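Local coordinates for nucleoprotein (Human coronavirus NL63, PDB 5N4K) that probably packages the positive-strand viral RNA genome into a helical ribonucleocapsid, this chain being its N-terminal RNA-binding domain, at residues A[39-44]-A[142-147]; A[111-116]-A[136-141]; A[49-54]-A[64-69]. One frame throughout, in Å; residues are numbered along the deposited sequence.

Interaction 1. Residues A[39-44]-A[142-147]; sequences SDKAPY and PPELSV. With SO4 (sulfate ion), chain H.
The salt bridge between K41 and E144 is the main polar link here, with K41 NZ 2.9 Å from E144 OE2. The lysine reaches this oxygen with its chain stretched out beyond CG, while the glutamate chain is bent at chi2 (85°), and the two side chains meet at a slant. The ammonium group does not lie level with the carboxylate: it approaches OE2 from above, about 40° out of the plane. K41 CE, the last methylene of the lysine, lies beside the same OE2 at 3.5 Å. K41 has a second deposited conformer, and one salt bridge at the surface need not be permanently closed. Outward from the charges, the contact becomes apolar: S39 CB rests against E144 CG at 3.9 Å, packing beside the stem of the glutamate rather than against its head.

E144 sits in a turn: P142 to L145 form a type I beta turn, closed by L145 N giving a hydrogen bond to P142 O. K41 comes one residue before A42, the N-cap of the short helix, whose CB lies above one face of the Y44 ring, offset toward the rim. The phenol of Y44 turns elsewhere: its OH donates a hydrogen bond of 2.9 Å to O3 of a sulfate, probably from the crystallisation liquor, which R23 of the second subunit also binds.

Behind this surface contact the backbone of E144 pairs with S38 and that of S146 with L36, joining outermost strand 145-147 to strand 35-37 in an antiparallel manner. K41, E144 and L145 all touch V46 of helix 43-46, and the salt bridge joins the loop that leads into this helix to the turn that leads into strand 145-147.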
# COMPACT_ATOMS: atom_id res chain seq x y z
N SER A 39 10.74 -8.25 -17.09
CA SER A 39 12.20 -7.84 -17.10
C SER A 39 12.81 -7.31 -15.74
O SER A 39 12.24 -7.56 -14.68
CB SER A 39 12.48 -6.93 -18.30
OG SER A 39 13.82 -6.92 -18.70
N ASP A 40 13.98 -6.65 -15.78
CA ASP A 40 14.71 -6.28 -14.55
C ASP A 40 14.41 -4.88 -13.94
O ASP A 40 14.29 -4.70 -12.68
CB ASP A 40 16.26 -6.49 -14.71
CG ASP A 40 16.84 -6.07 -16.09
OD1 ASP A 40 16.21 -5.39 -16.92
OD2 ASP A 40 18.00 -6.49 -16.36
N LYS A 41 14.15 -3.95 -14.84
CA LYS A 41 14.10 -2.51 -14.52
C LYS A 41 13.00 -2.14 -13.52
O LYS A 41 11.91 -2.74 -13.49
CB LYS A 41 13.88 -1.69 -15.80
CG LYS A 41 14.91 -1.85 -16.94
CD LYS A 41 14.32 -1.26 -18.23
CE LYS A 41 15.16 -1.46 -19.49
NZ LYS A 41 14.48 -0.89 -20.70
N ALA A 42 13.28 -1.11 -12.78
CA ALA A 42 12.32 -0.52 -11.83
C ALA A 42 11.07 -0.03 -12.56
O ALA A 42 11.11 0.61 -13.58
CB ALA A 42 12.89 0.63 -11.10
N PRO A 43 9.92 -0.23 -11.90
CA PRO A 43 8.69 0.36 -12.42
C PRO A 43 8.79 1.84 -12.72
O PRO A 43 8.25 2.34 -13.75
CB PRO A 43 7.65 -0.02 -11.35
CG PRO A 43 8.18 -1.31 -10.75
CD PRO A 43 9.65 -1.02 -10.67
N TYR A 44 9.43 2.62 -11.81
CA TYR A 44 9.58 4.02 -12.11
C TYR A 44 10.32 4.40 -13.42
O TYR A 44 10.10 5.48 -13.92
CB TYR A 44 10.14 4.84 -10.89
CG TYR A 44 11.53 4.48 -10.48
CD1 TYR A 44 12.63 4.95 -11.28
CD2 TYR A 44 11.83 3.69 -9.40
CE1 TYR A 44 13.94 4.66 -10.92
CE2 TYR A 44 13.15 3.38 -9.06
CZ TYR A 44 14.18 3.87 -9.84
OH TYR A 44 15.49 3.54 -9.48
N PRO A 142 5.33 -0.03 -23.23
CA PRO A 142 6.68 -0.54 -23.34
C PRO A 142 6.78 -2.04 -23.19
O PRO A 142 5.90 -2.65 -22.59
CB PRO A 142 7.41 0.21 -22.18
CG PRO A 142 6.54 1.43 -21.90
CD PRO A 142 5.17 0.91 -22.07
N PRO A 143 7.91 -2.62 -23.68
CA PRO A 143 8.01 -4.08 -23.69
C PRO A 143 7.91 -4.72 -22.32
O PRO A 143 7.45 -5.86 -22.18
CB PRO A 143 9.39 -4.30 -24.30
CG PRO A 143 9.66 -3.15 -25.08
CD PRO A 143 9.05 -1.96 -24.37
N GLU A 144 8.28 -4.00 -21.27
CA GLU A 144 8.28 -4.55 -19.89
C GLU A 144 6.94 -4.53 -19.20
O GLU A 144 6.85 -5.08 -18.11
CB GLU A 144 9.26 -3.74 -19.07
CG GLU A 144 10.70 -3.70 -19.56
CD GLU A 144 10.99 -2.63 -20.61
OE1 GLU A 144 10.08 -1.87 -21.11
OE2 GLU A 144 12.22 -2.64 -20.96
N LEU A 145 5.94 -3.94 -19.80
CA LEU A 145 4.61 -3.82 -19.23
C LEU A 145 3.55 -4.65 -20.02
O LEU A 145 3.56 -4.65 -21.25
CB LEU A 145 4.11 -2.35 -19.21
CG LEU A 145 4.93 -1.44 -18.32
CD1 LEU A 145 4.27 -0.07 -18.37
CD2 LEU A 145 4.93 -1.91 -16.89
N SER A 146 2.70 -5.35 -19.28
CA SER A 146 1.55 -6.04 -19.91
C SER A 146 0.35 -6.01 -19.03
O SER A 146 0.46 -5.89 -17.80
CB SER A 146 1.98 -7.51 -20.19
OG SER A 146 2.24 -8.23 -19.05
N VAL A 147 -0.81 -6.04 -19.63
CA VAL A 147 -2.01 -6.04 -18.83
C VAL A 147 -2.23 -7.42 -18.23
O VAL A 147 -2.02 -8.47 -18.90
CB VAL A 147 -3.24 -5.64 -19.62
CG1 VAL A 147 -4.47 -5.75 -18.74
CG2 VAL A 147 -3.09 -4.28 -20.24
S SO4 H . 17.02 7.21 -10.68
O1 SO4 H . 18.37 7.75 -10.93
O2 SO4 H . 16.23 7.32 -11.94
O3 SO4 H . 17.07 5.77 -10.35
O4 SO4 H . 16.49 8.00 -9.53

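Interaction 2. Residues A[111-116]-A[136-141]; sequences VAKEGA and KFSIAL. With SO4 (sulfate ion), chain J.
K113 and S138 tie together the two end regions of the long irregular connection between strands 108-112 and 145-147 of the RNA-binding domain. The link is a single hydrogen bond: K113 NZ donates to S138 OG over 2.9 Å. K113 arrives with an extended chain, its CG lying anti to the carbonyl carbon (chi1 -74°), and meets the serine with the end of its side chain. S138 likewise holds OG anti to its own carbonyl carbon, where it meets the ammonium group; K113 CE follows at 3.5 Å from that oxygen. With little else touching between the two segments, the contact is slender, and both side chains also touch I54.

The root of the lysine has a different neighbour. K113 opens a type II beta turn that runs to A116 and is closed by A116 N bonding to K113 O. G115 holds its third position, where a positive phi (96°) would press a CB against the preceding carbonyl oxygen. At the second position E114 N points into a sulfate, donating to its O4 at 3.0 Å in a nearly straight bond (162°), with a weak second approach to O3. The same oxygen O4 lies 3.3 Å from K113 CB. R49 also holds this ion, which probably came from the crystallisation liquor. A backbone amide beside an arginine makes a local anion site, consistent with a nucleic-acid-binding surface, although a sulfate alone does not establish an RNA phosphate position.

Long loops draped about a small antiparallel sheet are the hallmark of the coronavirus nucleocapsid N-terminal domain, and here one such connection is pinned to itself by a side-chain hydrogen bond.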
# COMPACT_ATOMS: atom_id res chain seq x y z
N VAL A 111 1.95 9.76 -12.99
CA VAL A 111 1.61 9.88 -14.43
C VAL A 111 0.63 10.98 -14.60
O VAL A 111 -0.24 11.29 -13.77
CB VAL A 111 1.04 8.55 -15.00
CG1 VAL A 111 2.13 7.50 -15.14
CG2 VAL A 111 -0.16 8.07 -14.17
N ALA A 112 0.72 11.67 -15.78
CA ALA A 112 -0.24 12.71 -16.14
C ALA A 112 -0.21 12.92 -17.65
O ALA A 112 0.85 12.83 -18.25
CB ALA A 112 0.13 14.06 -15.50
N LYS A 113 -1.37 13.20 -18.20
CA LYS A 113 -1.44 13.61 -19.57
C LYS A 113 -1.48 15.13 -19.71
O LYS A 113 -1.77 15.83 -18.77
CB LYS A 113 -2.68 13.08 -20.20
CG LYS A 113 -2.59 11.57 -20.47
CD LYS A 113 -3.87 11.21 -21.25
CE LYS A 113 -3.74 9.98 -22.05
NZ LYS A 113 -5.06 9.55 -22.55
N GLU A 114 -1.12 15.61 -20.92
CA GLU A 114 -1.21 17.01 -21.26
C GLU A 114 -2.61 17.52 -21.01
O GLU A 114 -3.66 16.85 -21.32
CB GLU A 114 -0.84 17.17 -22.73
CG GLU A 114 -0.76 18.61 -23.13
CD GLU A 114 -0.32 18.78 -24.59
OE1 GLU A 114 -1.12 18.50 -25.48
OE2 GLU A 114 0.81 19.18 -24.87
N GLY A 115 -2.74 18.65 -20.34
CA GLY A 115 -4.02 19.24 -19.97
C GLY A 115 -4.49 18.93 -18.57
O GLY A 115 -5.51 19.54 -18.16
N ALA A 116 -3.87 17.94 -17.91
CA ALA A 116 -4.27 17.64 -16.57
C ALA A 116 -3.96 18.81 -15.62
O ALA A 116 -2.99 19.59 -15.90
CB ALA A 116 -3.58 16.44 -16.05
N LYS A 136 -6.96 0.90 -21.07
CA LYS A 136 -6.53 1.17 -22.45
C LYS A 136 -5.79 2.52 -22.43
O LYS A 136 -6.17 3.42 -21.65
CB LYS A 136 -7.77 1.30 -23.35
CG LYS A 136 -8.55 -0.00 -23.44
CD LYS A 136 -7.97 -0.89 -24.49
CE LYS A 136 -8.56 -0.39 -25.84
NZ LYS A 136 -7.77 -0.28 -27.10
N PHE A 137 -4.87 2.66 -23.37
CA PHE A 137 -3.93 3.78 -23.43
C PHE A 137 -3.87 4.43 -24.80
O PHE A 137 -4.11 3.76 -25.86
CB PHE A 137 -2.56 3.38 -22.98
CG PHE A 137 -2.54 2.72 -21.60
CD1 PHE A 137 -2.70 3.46 -20.46
CD2 PHE A 137 -2.42 1.35 -21.50
CE1 PHE A 137 -2.68 2.86 -19.19
CE2 PHE A 137 -2.44 0.74 -20.23
CZ PHE A 137 -2.58 1.52 -19.11
N SER A 138 -3.43 5.64 -24.81
CA SER A 138 -3.13 6.46 -26.03
C SER A 138 -1.75 6.26 -26.61
O SER A 138 -1.38 6.82 -27.67
CB SER A 138 -3.23 7.99 -25.60
OG SER A 138 -4.43 8.24 -25.05
N ILE A 139 -0.92 5.53 -25.93
CA ILE A 139 0.43 5.22 -26.25
C ILE A 139 0.63 3.70 -26.22
O ILE A 139 -0.13 3.02 -25.55
CB ILE A 139 1.48 5.90 -25.35
CG1 ILE A 139 1.24 5.58 -23.89
CG2 ILE A 139 1.41 7.41 -25.44
CD1 ILE A 139 2.44 5.95 -22.99
N ALA A 140 1.64 3.20 -26.89
CA ALA A 140 2.05 1.81 -26.82
C ALA A 140 2.54 1.52 -25.41
O ALA A 140 3.16 2.36 -24.81
CB ALA A 140 3.15 1.49 -27.83
N LEU A 141 2.28 0.33 -24.91
CA LEU A 141 2.98 -0.15 -23.72
C LEU A 141 4.37 -0.46 -24.02
O LEU A 141 4.65 -1.17 -25.04
CB LEU A 141 2.36 -1.40 -23.16
CG LEU A 141 1.08 -1.21 -22.39
CD1 LEU A 141 0.44 -2.50 -21.91
CD2 LEU A 141 1.15 -0.29 -21.20
S SO4 J . 0.51 13.57 -23.62
O1 SO4 J . 1.09 12.34 -24.17
O2 SO4 J . -0.01 14.36 -24.76
O3 SO4 J . 1.46 14.41 -22.83
O4 SO4 J . -0.36 13.28 -22.59

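Interaction 3. Residues A[49-54]-A[64-69]; sequences RNLVPI and GYWNVQ. With SO4 (sulfate ion), chain J; SO4 (sulfate ion), chain G; SO4 (sulfate ion), chain F.
W66, on strand 63-73, drives its indole into an inverse gamma turn centred on L51, and this buried meeting of loop and sheet lies near the middle of the domain. The tryptophan holds CG anti to its carbonyl carbon (chi1 -67°), with chi2 close to a right angle. Its NE1 donates to L51 O at 2.8 Å, with an N-H...O angle of 161°. The oxygen lies within 6° of the indole plane, at the ring edge, and the donor stands almost in line with the carbonyl. The turn itself is closed by V52 N, which bonds to N50 O and probably steadies the direction of the L51 carbonyl. One polar N-H of a large buried ring is thus satisfied by a loop backbone, and the same bond limits how the ring can rotate.

Close apolar packing accompanies this bond. L51 CD2 comes within 4.1 Å of W66 CZ2, its side chain running at about a right angle to the tryptophan, and P53 CD reaches the same carbon at 4.1 Å from an oblique direction. Elsewhere F88 meets the W66 ring edge-to-face, while L35, V86 and V111 also touch it, placing the indole inside the hydrophobic core.

The outer ends of both segments behave quite differently, dealing with sulfates that probably come from the crystallisation liquor. At one end, R49 stretches from CG to NE and holds two ions. At the other, Q69 NE2 gives a long bond of 3.2 Å to O3 of a third sulfate, where K85 and R71 also bind. Such anion-binding margins are consistent with an RNA-binding domain. The arginine divides its donors: NE bonds in the guanidinium plane to O2 of one sulfate at 2.9 Å, while NH2, at 2.8 Å, and more weakly NH1 converge on O3 of the other.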
# COMPACT_ATOMS: atom_id res chain seq x y z
N ARG A 49 5.71 8.72 -18.56
CA ARG A 49 5.21 9.86 -17.84
C ARG A 49 3.75 10.04 -17.97
O ARG A 49 3.12 10.65 -17.08
CB ARG A 49 5.92 11.12 -18.34
CG ARG A 49 5.51 11.57 -19.76
CD ARG A 49 6.19 12.74 -20.36
NE ARG A 49 5.63 12.96 -21.67
CZ ARG A 49 4.56 13.64 -21.94
NH1 ARG A 49 3.95 14.35 -21.01
NH2 ARG A 49 4.08 13.65 -23.18
N ASN A 50 3.14 9.62 -19.10
CA ASN A 50 1.80 9.93 -19.42
C ASN A 50 0.93 8.66 -19.57
O ASN A 50 -0.12 8.71 -20.22
CB ASN A 50 1.68 10.75 -20.72
CG ASN A 50 2.40 10.07 -21.87
OD1 ASN A 50 3.24 9.21 -21.75
ND2 ASN A 50 2.09 10.64 -23.08
N LEU A 51 1.28 7.60 -18.84
CA LEU A 51 0.55 6.31 -18.92
C LEU A 51 -0.64 6.40 -17.99
O LEU A 51 -0.66 5.80 -16.89
CB LEU A 51 1.46 5.20 -18.61
CG LEU A 51 0.81 3.79 -18.94
CD1 LEU A 51 0.80 3.57 -20.45
CD2 LEU A 51 1.51 2.66 -18.27
N VAL A 52 -1.70 7.07 -18.45
CA VAL A 52 -2.96 7.24 -17.75
C VAL A 52 -4.06 6.43 -18.48
O VAL A 52 -4.31 6.74 -19.66
CB VAL A 52 -3.42 8.73 -17.61
CG1 VAL A 52 -4.63 8.82 -16.80
CG2 VAL A 52 -2.29 9.61 -17.05
N PRO A 53 -4.74 5.50 -17.79
CA PRO A 53 -5.86 4.80 -18.47
C PRO A 53 -6.86 5.75 -18.95
O PRO A 53 -7.16 6.77 -18.39
CB PRO A 53 -6.46 3.93 -17.38
CG PRO A 53 -5.37 3.72 -16.43
CD PRO A 53 -4.50 4.99 -16.44
N ILE A 54 -7.49 5.40 -20.08
CA ILE A 54 -8.53 6.22 -20.70
C ILE A 54 -9.96 5.86 -20.22
O ILE A 54 -10.19 4.72 -19.95
CB ILE A 54 -8.47 6.02 -22.27
CG1 ILE A 54 -7.13 6.54 -22.84
CG2 ILE A 54 -9.65 6.66 -22.99
CD1 ILE A 54 -6.81 5.98 -24.21
N GLY A 64 -2.53 10.81 -12.02
CA GLY A 64 -2.58 9.97 -10.85
C GLY A 64 -1.30 9.24 -10.71
O GLY A 64 -0.21 9.73 -11.01
N TYR A 65 -1.42 8.01 -10.15
CA TYR A 65 -0.22 7.21 -9.88
C TYR A 65 -0.47 5.72 -10.06
O TYR A 65 -1.62 5.26 -9.94
CB TYR A 65 0.37 7.47 -8.41
CG TYR A 65 -0.66 7.18 -7.32
CD1 TYR A 65 -1.63 8.09 -6.94
CD2 TYR A 65 -0.70 5.93 -6.68
CE1 TYR A 65 -2.57 7.83 -5.92
CE2 TYR A 65 -1.60 5.66 -5.70
CZ TYR A 65 -2.54 6.58 -5.34
OH TYR A 65 -3.50 6.23 -4.41
N TRP A 66 0.63 5.03 -10.32
CA TRP A 66 0.70 3.55 -10.27
C TRP A 66 1.37 3.15 -8.98
O TRP A 66 2.42 3.62 -8.67
CB TRP A 66 1.41 3.02 -11.47
CG TRP A 66 0.73 3.21 -12.77
CD1 TRP A 66 0.84 4.30 -13.60
CD2 TRP A 66 -0.22 2.34 -13.41
NE1 TRP A 66 0.08 4.15 -14.69
CE2 TRP A 66 -0.61 2.96 -14.60
CE3 TRP A 66 -0.79 1.14 -13.06
CZ2 TRP A 66 -1.53 2.37 -15.47
CZ3 TRP A 66 -1.73 0.53 -13.91
CH2 TRP A 66 -2.09 1.15 -15.08
N ASN A 67 0.71 2.28 -8.23
CA ASN A 67 1.21 1.81 -6.92
C ASN A 67 1.79 0.37 -7.10
O ASN A 67 1.06 -0.51 -7.57
CB ASN A 67 0.05 1.76 -5.91
CG ASN A 67 0.52 1.74 -4.51
OD1 ASN A 67 1.47 2.40 -4.17
ND2 ASN A 67 -0.19 0.98 -3.70
N VAL A 68 3.01 0.21 -6.76
CA VAL A 68 3.68 -1.09 -6.88
C VAL A 68 3.28 -2.04 -5.80
O VAL A 68 3.32 -1.67 -4.61
CB VAL A 68 5.19 -0.86 -6.95
CG1 VAL A 68 5.98 -2.19 -6.95
CG2 VAL A 68 5.66 0.02 -8.07
N GLN A 69 2.97 -3.25 -6.21
CA GLN A 69 2.70 -4.43 -5.34
C GLN A 69 3.87 -5.43 -5.56
O GLN A 69 3.99 -5.98 -6.66
CB GLN A 69 1.37 -5.04 -5.80
CG GLN A 69 0.88 -6.32 -5.05
CD GLN A 69 -0.13 -7.18 -5.75
OE1 GLN A 69 -0.84 -6.78 -6.68
NE2 GLN A 69 -0.26 -8.41 -5.25
S SO4 J . 0.51 13.57 -23.62
O1 SO4 J . 1.09 12.34 -24.17
O2 SO4 J . -0.01 14.36 -24.76
O3 SO4 J . 1.46 14.41 -22.83
O4 SO4 J . -0.36 13.28 -22.59
S SO4 G . 8.62 10.54 -22.84
O1 SO4 G . 9.63 10.43 -23.91
O2 SO4 G . 7.40 11.34 -23.26
O3 SO4 G . 8.07 9.21 -22.32
O4 SO4 G . 9.33 10.93 -21.65
S SO4 F . -1.28 -11.79 -6.82
O1 SO4 F . 0.01 -12.48 -6.66
O2 SO4 F . -1.17 -10.56 -7.62
O3 SO4 F . -1.58 -11.30 -5.47
O4 SO4 F . -2.35 -12.61 -7.46

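Overall arrangement
All three contacts lie on one antiparallel sheet and the loops around it. Along the chain, interaction 1 closes the widest loop, and interactions 3 and 2 follow one another inside it. Interaction 3 lies near the domain centre, its midpoint about 9 Å from that of interaction 2 and about 12 Å from that of interaction 1; the two surface contacts are about 16 Å apart. Neighbouring strands 63-73 and 108-112 join interactions 3 and 2, which share a sulfate; L145 packs on L51 between interactions 1 and 3, and L141 on S146 and V147 between interactions 1 and 2. Within the RNA-binding domain, interaction 1 unites segments distant in sequence; the others are more local closures.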